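Local atomic coordinates of AcrH (PDB entry 3WXX), a protein that binds the membrane translocator AopB and probably acts as its type III secretion chaperone before the translocon is assembled. Residues E44-F49 with A68-L73. The protein carries 1 engineered substitution. Sequence-based numbering, arbitrary orientation.
Sequences EAHKIF and ACRQAL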
ATOM      1  N   GLU A  44     -15.433  -7.797  -5.170  1.00 62.20           N
ATOM      2  CA  GLU A  44     -14.738  -8.306  -6.331  1.00 60.43           C
ATOM      3  C   GLU A  44     -13.734  -7.266  -6.837  1.00 54.86           C
ATOM      4  O   GLU A  44     -12.623  -7.617  -7.248  1.00 56.51           O
ATOM      5  CB  GLU A  44     -15.769  -8.679  -7.412  1.00 69.31           C
ATOM      6  CG  GLU A  44     -15.210  -9.233  -8.732  1.00 74.82           C
ATOM      7  CD  GLU A  44     -14.518 -10.586  -8.604  1.00 76.84           C
ATOM      8  OE1 GLU A  44     -14.646 -11.267  -7.539  1.00 88.16           O
ATOM      9  OE2 GLU A  44     -13.829 -10.957  -9.581  1.00 71.81           O
ATOM     10  N   ALA A  45     -14.131  -5.995  -6.825  1.00 54.01           N
ATOM     11  CA  ALA A  45     -13.221  -4.903  -7.202  1.00 53.47           C
ATOM     12  C   ALA A  45     -12.014  -4.872  -6.246  1.00 49.72           C
ATOM     13  O   ALA A  45     -10.870  -4.754  -6.699  1.00 39.53           O
ATOM     14  CB  ALA A  45     -13.932  -3.568  -7.210  1.00 52.24           C
ATOM     15  N   HIS A  46     -12.275  -5.013  -4.946  1.00 43.27           N
ATOM     16  CA  HIS A  46     -11.190  -5.115  -3.983  1.00 44.20           C
ATOM     17  C   HIS A  46     -10.167  -6.174  -4.373  1.00 44.35           C
ATOM     18  O   HIS A  46      -8.983  -5.906  -4.370  1.00 55.39           O
ATOM     19  CB  HIS A  46     -11.716  -5.365  -2.586  1.00 42.56           C
ATOM     20  CG  HIS A  46     -10.656  -5.325  -1.537  1.00 47.23           C
ATOM     21  ND1 HIS A  46     -10.202  -6.456  -0.908  1.00 51.73           N
ATOM     22  CD2 HIS A  46      -9.931  -4.304  -1.037  1.00 51.99           C
ATOM     23  CE1 HIS A  46      -9.251  -6.132  -0.059  1.00 52.41           C
ATOM     24  NE2 HIS A  46      -9.077  -4.828  -0.105  1.00 49.88           N
ATOM     25  N   LYS A  47     -10.615  -7.370  -4.732  1.00 49.88           N
ATOM     26  CA  LYS A  47      -9.696  -8.446  -5.112  1.00 46.95           C
ATOM     27  C   LYS A  47      -8.861  -8.081  -6.319  1.00 46.48           C
ATOM     28  O   LYS A  47      -7.677  -8.452  -6.397  1.00 47.33           O
ATOM     29  CB  LYS A  47     -10.455  -9.746  -5.393  1.00 56.51           C
ATOM     30  CG  LYS A  47     -10.945 -10.465  -4.135  1.00 64.89           C
ATOM     31  CD  LYS A  47     -12.053 -11.472  -4.433  1.00 68.40           C
ATOM     32  CE  LYS A  47     -12.971 -11.680  -3.231  1.00 73.39           C
ATOM     33  NZ  LYS A  47     -14.362 -11.996  -3.666  1.00 79.86           N
ATOM     34  N   ILE A  48      -9.468  -7.381  -7.272  1.00 45.54           N
ATOM     35  CA  ILE A  48      -8.751  -6.941  -8.470  1.00 47.52           C
ATOM     36  C   ILE A  48      -7.683  -5.924  -8.108  1.00 44.67           C
ATOM     37  O   ILE A  48      -6.494  -6.102  -8.424  1.00 45.60           O
ATOM     38  CB  ILE A  48      -9.714  -6.392  -9.542  1.00 49.97           C
ATOM     39  CG1 ILE A  48     -10.560  -7.534 -10.096  1.00 54.25           C
ATOM     40  CG2 ILE A  48      -8.971  -5.748 -10.712  1.00 50.75           C
ATOM     41  CD1 ILE A  48     -11.826  -7.062 -10.757  1.00 58.17           C
ATOM     42  N   PHE A  49      -8.066  -4.905  -7.365  1.00 47.81           N
ATOM     43  CA  PHE A  49      -7.064  -3.940  -6.921  1.00 47.11           C
ATOM     44  C   PHE A  49      -5.940  -4.553  -6.055  1.00 49.09           C
ATOM     45  O   PHE A  49      -4.785  -4.104  -6.137  1.00 50.53           O
ATOM     46  CB  PHE A  49      -7.726  -2.739  -6.275  1.00 42.75           C
ATOM     47  CG  PHE A  49      -8.334  -1.823  -7.285  1.00 40.30           C
ATOM     48  CD1 PHE A  49      -7.523  -1.041  -8.084  1.00 41.10           C
ATOM     49  CD2 PHE A  49      -9.686  -1.780  -7.474  1.00 39.68           C
ATOM     50  CE1 PHE A  49      -8.052  -0.229  -9.055  1.00 39.17           C
ATOM     51  CE2 PHE A  49     -10.231  -0.957  -8.440  1.00 40.41           C
ATOM     52  CZ  PHE A  49      -9.412  -0.189  -9.236  1.00 41.38           C
ATOM     53  N   ALA A  68     -10.702   2.816  -2.141  1.00 39.21           N
ATOM     54  CA  ALA A  68     -12.089   3.082  -2.405  1.00 39.34           C
ATOM     55  C   ALA A  68     -12.937   1.816  -2.202  1.00 44.95           C
ATOM     56  O   ALA A  68     -14.013   1.907  -1.651  1.00 50.91           O
ATOM     57  CB  ALA A  68     -12.249   3.614  -3.803  1.00 40.55           C
ATOM     58  N   CYS A  69     -12.482   0.652  -2.663  1.00 46.95           N
ATOM     59  CA  CYS A  69     -13.220  -0.584  -2.396  1.00 51.07           C
ATOM     60  C   CYS A  69     -13.388  -0.832  -0.905  1.00 51.99           C
ATOM     61  O   CYS A  69     -14.465  -1.165  -0.440  1.00 53.06           O
ATOM     62  CB  CYS A  69     -12.515  -1.789  -3.017  1.00 50.25           C
ATOM     63  SG  CYS A  69     -12.491  -1.717  -4.814  1.00 50.38           S
ATOM     64  N   ARG A  70     -12.310  -0.659  -0.159  1.00 53.40           N
ATOM     65  CA  ARG A  70     -12.327  -0.909   1.271  1.00 51.22           C
ATOM     66  C   ARG A  70     -13.302   0.022   1.990  1.00 50.82           C
ATOM     67  O   ARG A  70     -14.061  -0.409   2.844  1.00 61.16           O
ATOM     68  CB  ARG A  70     -10.923  -0.726   1.850  1.00 55.91           C
ATOM     69  CG  ARG A  70     -10.148  -1.984   2.138  1.00 55.56           C
ATOM     70  CD  ARG A  70      -8.732  -1.497   2.037  1.00 56.30           C
ATOM     71  NE  ARG A  70      -7.596  -2.242   1.550  1.00 59.85           N
ATOM     72  CZ  ARG A  70      -6.993  -3.206   2.188  1.00 49.54           C
ATOM     73  NH1 ARG A  70      -7.554  -3.712   3.239  1.00 68.89           N
ATOM     74  NH2 ARG A  70      -5.923  -3.755   1.700  1.00 45.51           N
ATOM     75  N   GLN A  71     -13.304   1.294   1.623  1.00 46.28           N
ATOM     76  CA  GLN A  71     -14.191   2.267   2.239  1.00 44.15           C
ATOM     77  C   GLN A  71     -15.646   1.886   1.956  1.00 47.04           C
ATOM     78  O   GLN A  71     -16.461   1.776   2.869  1.00 60.87           O
ATOM     79  CB  GLN A  71     -13.886   3.663   1.689  1.00 48.73           C
ATOM     80  CG  GLN A  71     -14.590   4.848   2.355  1.00 45.67           C
ATOM     81  CD  GLN A  71     -14.071   6.201   1.854  1.00 51.80           C
ATOM     82  OE1 GLN A  71     -13.052   6.295   1.147  1.00 52.73           O
ATOM     83  NE2 GLN A  71     -14.750   7.256   2.244  1.00 54.78           N
ATOM     84  N   ALA A  72     -15.982   1.634   0.703  1.00 40.43           N
ATOM     85  CA  ALA A  72     -17.324   1.187   0.379  1.00 46.51           C
ATOM     86  C   ALA A  72     -17.773  -0.035   1.180  1.00 47.62           C
ATOM     87  O   ALA A  72     -18.924  -0.090   1.562  1.00 55.60           O
ATOM     88  CB  ALA A  72     -17.445   0.863  -1.105  1.00 51.76           C
ATOM     89  N   LEU A  73     -16.883  -0.987   1.460  1.00 45.64           N
ATOM     90  CA  LEU A  73     -17.221  -2.124   2.328  1.00 46.06           C
ATOM     91  C   LEU A  73     -17.210  -1.754   3.818  1.00 47.77           C
ATOM     92  O   LEU A  73     -17.308  -2.641   4.676  1.00 52.44           O
ATOM     93  CB  LEU A  73     -16.238  -3.278   2.163  1.00 41.68           C
ATOM     94  CG  LEU A  73     -16.060  -3.780   0.759  1.00 39.30           C
ATOM     95  CD1 LEU A  73     -14.806  -4.629   0.606  1.00 39.05           C
ATOM     96  CD2 LEU A  73     -17.280  -4.542   0.350  1.00 39.00           C
TER
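The edge of the His46 imidazole, at NE2, points at the centre of one face of the Arg70 guanidinium, 3.4 Å from Arg70 NE, with the two planes turned 84° against each other. The angle is too poor for a hydrogen bond, so this is a packing contact between polar groups. The imidazole gets there because its CG is anti to the backbone N (chi1 -174°), which sends the ring across to the other helix, where Arg70 CG also lies near the NE2 and CD2 edge. Arg70 starts off beside the interface, and a bend at chi3 sets its guanidinium across the NE2 edge of the ring.

Cys69 is the other centre of the contact. Its CB rests against His46 CB at 3.7 Å, while SG lies against helix 42-55, beside the backbone N of His46 and near Ala45 CB, 3.4 Å away, and the ring of Phe49. Phe49 CD2 comes within 3.9 Å of SG, and the sulfur sits obliquely to the ring, 5.0 Å from its centroid, in a sulfur-aromatic contact.

Helices 42-55 and 60-72, consecutive in the chain, run nearly antiparallel here, their local axes 8.9 Å apart at an angle of 152°, consistent with the tetratricopeptide-like superhelix of type III translocator chaperones. AopB lies against the same region: its Met160 packs on His46 and its Ile150 on Arg70, while Leu78 and Ala79 of helix 76-89 also touch Arg70.

With no hydrogen bond between the two segments, the pairing rests on packing round Cys69 and round the His46-Arg70 pair. The buried guanidinium facing NE2 would be expected to disfavour a second proton on His46, and a neutral imidazole seems the likelier form.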